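Local coordinates for protein diphosphomevalonate decarboxylase, putative (PDB 2HKE) that probably catalyses the ATP-dependent decarboxylation of (R)-5-diphosphomevalonate to isopentenyl diphosphate, a precursor of isoprenoids and sterols, at residues 246-251 with 290-295. The protein carries 1 engineered substitution. Residues are numbered along the deposited sequence; the frame is centred on the assembly and turned at random.
Sequences LESDDL and YTFDAG
The rings of Y290 and F292 both meet S248 of the helix at an edge, with its OG lying near each ring plane, 3.5 Å from CD1 of F292 and 3.8 Å from CD1 of Y290. I273 of helix 267-283 touches both aromatic side chains. D249 OD1 also lies at the Y290 edge and accepts a 2.8 Å hydrogen bond from Y290 OH, which reaches the syn side of the carboxylate from 19° out of its plane. Y290 holds CG between its backbone N and carbonyl carbon (chi1 60°), and this brings the hydroxyl over to the helix. In the C-terminal domain of this GHMP-family enzyme, helix 237-256 lies against strand 288-291, an outermost strand of a five-stranded mixed sheet. S248 OG accepts the backbone N-H of F292 at 3.1 Å and 159°. Close contact continues between S248 CB and T291 OG1, 3.6 Å apart, while K18 NZ is held by T291 OG1, F292 O and the D293 carboxylate. A water donates to both S248 O and F292 O, bridging the two backbones. One turn further along, L251 CD2 lies 4.2 Å from A294 N, and W20 touches both residues.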
ATOM      1  N   LEU A 246       0.222 -16.350   5.174  1.00 19.33           N
ATOM      2  CA  LEU A 246      -0.689 -17.221   4.395  1.00 20.07           C
ATOM      3  C   LEU A 246      -1.251 -16.476   3.216  1.00 19.09           C
ATOM      4  O   LEU A 246      -1.297 -16.978   2.119  1.00 20.41           O
ATOM      5  CB  LEU A 246      -1.854 -17.687   5.253  1.00 20.57           C
ATOM      6  CG  LEU A 246      -1.524 -18.762   6.273  1.00 23.62           C
ATOM      7  CD1 LEU A 246      -2.709 -18.913   7.264  1.00 27.32           C
ATOM      8  CD2 LEU A 246      -1.213 -20.072   5.548  1.00 30.10           C
ATOM      9  N   GLU A 247      -1.616 -15.234   3.424  1.00 17.93           N
ATOM     10  CA  GLU A 247      -2.180 -14.412   2.365  1.00 17.94           C
ATOM     11  C   GLU A 247      -1.160 -14.120   1.291  1.00 17.76           C
ATOM     12  O   GLU A 247      -1.437 -14.193   0.082  1.00 18.63           O
ATOM     13  CB  GLU A 247      -2.694 -13.110   2.975  1.00 17.09           C
ATOM     14  CG  GLU A 247      -4.096 -13.207   3.542  1.00 18.01           C
ATOM     15  CD  GLU A 247      -5.139 -13.303   2.447  1.00 21.65           C
ATOM     16  OE1 GLU A 247      -5.299 -12.320   1.676  1.00 23.53           O
ATOM     17  OE2 GLU A 247      -5.763 -14.394   2.305  1.00 23.03           O
ATOM     18  N   SER A 248       0.055 -13.792   1.706  1.00 18.00           N
ATOM     19  CA  SER A 248       1.134 -13.546   0.764  1.00 18.05           C
ATOM     20  C   SER A 248       1.435 -14.769  -0.051  1.00 18.25           C
ATOM     21  O   SER A 248       1.574 -14.703  -1.272  1.00 19.51           O
ATOM     22  CB  SER A 248       2.374 -13.147   1.548  1.00 18.60           C
ATOM     23  OG  SER A 248       3.452 -12.846   0.669  1.00 20.15           O
ATOM     24  N   ASP A 249       1.544 -15.914   0.624  1.00 18.64           N
ATOM     25  CA  ASP A 249       1.780 -17.177  -0.099  1.00 20.13           C
ATOM     26  C   ASP A 249       0.676 -17.429  -1.118  1.00 20.88           C
ATOM     27  O   ASP A 249       0.974 -17.830  -2.288  1.00 22.26           O
ATOM     28  CB  ASP A 249       1.838 -18.364   0.881  1.00 19.96           C
ATOM     29  CG  ASP A 249       3.044 -18.351   1.781  1.00 23.50           C
ATOM     30  OD1 ASP A 249       4.035 -17.614   1.556  1.00 22.81           O
ATOM     31  OD2 ASP A 249       3.023 -19.166   2.747  1.00 26.74           O
ATOM     32  N   ASP A 250      -0.565 -17.200  -0.714  1.00 20.39           N
ATOM     33  CA  ASP A 250      -1.714 -17.481  -1.586  1.00 21.40           C
ATOM     34  C   ASP A 250      -1.732 -16.600  -2.837  1.00 21.19           C
ATOM     35  O   ASP A 250      -2.020 -17.095  -3.953  1.00 21.27           O
ATOM     36  CB  ASP A 250      -3.045 -17.390  -0.841  1.00 22.22           C
ATOM     37  CG  ASP A 250      -3.343 -18.588   0.071  1.00 25.49           C
ATOM     38  OD1 ASP A 250      -2.599 -19.602   0.093  1.00 28.52           O
ATOM     39  OD2 ASP A 250      -4.402 -18.524   0.786  1.00 26.49           O
ATOM     40  N   LEU A 251      -1.412 -15.315  -2.706  1.00 19.88           N
ATOM     41  CA  LEU A 251      -1.366 -14.449  -3.874  1.00 20.01           C
ATOM     42  C   LEU A 251      -0.271 -14.891  -4.836  1.00 20.08           C
ATOM     43  O   LEU A 251      -0.471 -14.919  -6.063  1.00 19.89           O
ATOM     44  CB  LEU A 251      -1.126 -13.015  -3.434  1.00 19.76           C
ATOM     45  CG  LEU A 251      -0.985 -11.975  -4.537  1.00 20.45           C
ATOM     46  CD1 LEU A 251      -2.209 -12.019  -5.484  1.00 21.90           C
ATOM     47  CD2 LEU A 251      -0.842 -10.554  -3.938  1.00 21.08           C
ATOM     48  N   TYR A 290       6.439 -11.774   6.750  1.00 18.39           N
ATOM     49  CA  TYR A 290       6.641 -11.186   5.408  1.00 18.73           C
ATOM     50  C   TYR A 290       5.274 -11.005   4.727  1.00 19.80           C
ATOM     51  O   TYR A 290       4.314 -11.725   5.017  1.00 19.52           O
ATOM     52  CB  TYR A 290       7.555 -12.052   4.536  1.00 18.54           C
ATOM     53  CG  TYR A 290       7.043 -13.441   4.301  1.00 19.10           C
ATOM     54  CD1 TYR A 290       5.995 -13.680   3.379  1.00 16.19           C
ATOM     55  CD2 TYR A 290       7.554 -14.527   5.038  1.00 17.69           C
ATOM     56  CE1 TYR A 290       5.486 -14.994   3.227  1.00 17.32           C
ATOM     57  CE2 TYR A 290       7.073 -15.814   4.861  1.00 20.27           C
ATOM     58  CZ  TYR A 290       6.055 -16.042   3.941  1.00 19.02           C
ATOM     59  OH  TYR A 290       5.590 -17.344   3.819  1.00 20.38           O
ATOM     60  N   THR A 291       5.226 -10.052   3.798  1.00 18.54           N
ATOM     61  CA  THR A 291       4.199 -10.029   2.792  1.00 19.64           C
ATOM     62  C   THR A 291       4.755  -9.396   1.530  1.00 19.58           C
ATOM     63  O   THR A 291       5.549  -8.479   1.611  1.00 19.35           O
ATOM     64  CB  THR A 291       2.901  -9.378   3.265  1.00 20.18           C
ATOM     65  OG1 THR A 291       1.880  -9.675   2.319  1.00 22.13           O
ATOM     66  CG2 THR A 291       3.015  -7.861   3.383  1.00 20.88           C
ATOM     67  N   PHE A 292       4.359  -9.942   0.384  1.00 20.87           N
ATOM     68  CA  PHE A 292       4.626  -9.392  -0.920  1.00 21.47           C
ATOM     69  C   PHE A 292       3.310  -8.958  -1.539  1.00 23.38           C
ATOM     70  O   PHE A 292       2.303  -9.634  -1.360  1.00 23.37           O
ATOM     71  CB  PHE A 292       5.299 -10.457  -1.837  1.00 21.29           C
ATOM     72  CG  PHE A 292       6.641 -10.915  -1.319  1.00 19.76           C
ATOM     73  CD1 PHE A 292       6.701 -11.824  -0.292  1.00 20.86           C
ATOM     74  CD2 PHE A 292       7.836 -10.394  -1.822  1.00 18.08           C
ATOM     75  CE1 PHE A 292       7.896 -12.259   0.220  1.00 18.67           C
ATOM     76  CE2 PHE A 292       9.031 -10.798  -1.301  1.00 19.19           C
ATOM     77  CZ  PHE A 292       9.075 -11.714  -0.274  1.00 21.29           C
ATOM     78  N   ASP A 293       3.340  -7.862  -2.288  1.00 25.98           N
ATOM     79  CA  ASP A 293       2.130  -7.311  -2.937  1.00 27.30           C
ATOM     80  C   ASP A 293       2.324  -7.086  -4.457  1.00 28.70           C
ATOM     81  O   ASP A 293       2.402  -5.970  -4.942  1.00 30.58           O
ATOM     82  CB  ASP A 293       1.754  -5.999  -2.228  1.00 28.10           C
ATOM     83  CG  ASP A 293       0.217  -5.769  -2.109  1.00 30.29           C
ATOM     84  OD1 ASP A 293      -0.542  -6.686  -1.722  1.00 35.40           O
ATOM     85  OD2 ASP A 293      -0.238  -4.646  -2.462  1.00 37.99           O
ATOM     86  N   ALA A 294       2.376  -8.128  -5.251  1.00 29.28           N
ATOM     87  CA  ALA A 294       2.442  -7.897  -6.731  1.00 27.43           C
ATOM     88  C   ALA A 294       3.747  -7.231  -7.152  1.00 26.50           C
ATOM     89  O   ALA A 294       3.812  -6.368  -8.041  1.00 25.72           O
ATOM     90  CB  ALA A 294       1.210  -7.106  -7.302  1.00 29.23           C
ATOM     91  N   GLY A 295       4.808  -7.649  -6.486  1.00 25.06           N
ATOM     92  CA  GLY A 295       6.126  -7.107  -6.734  1.00 24.84           C
ATOM     93  C   GLY A 295       7.108  -7.970  -5.992  1.00 24.12           C
ATOM     94  O   GLY A 295       6.709  -8.925  -5.321  1.00 23.14           O
TER
HETATM   95  O   HOH W   1       2.126 -12.229  -2.320  1.00 21.50           O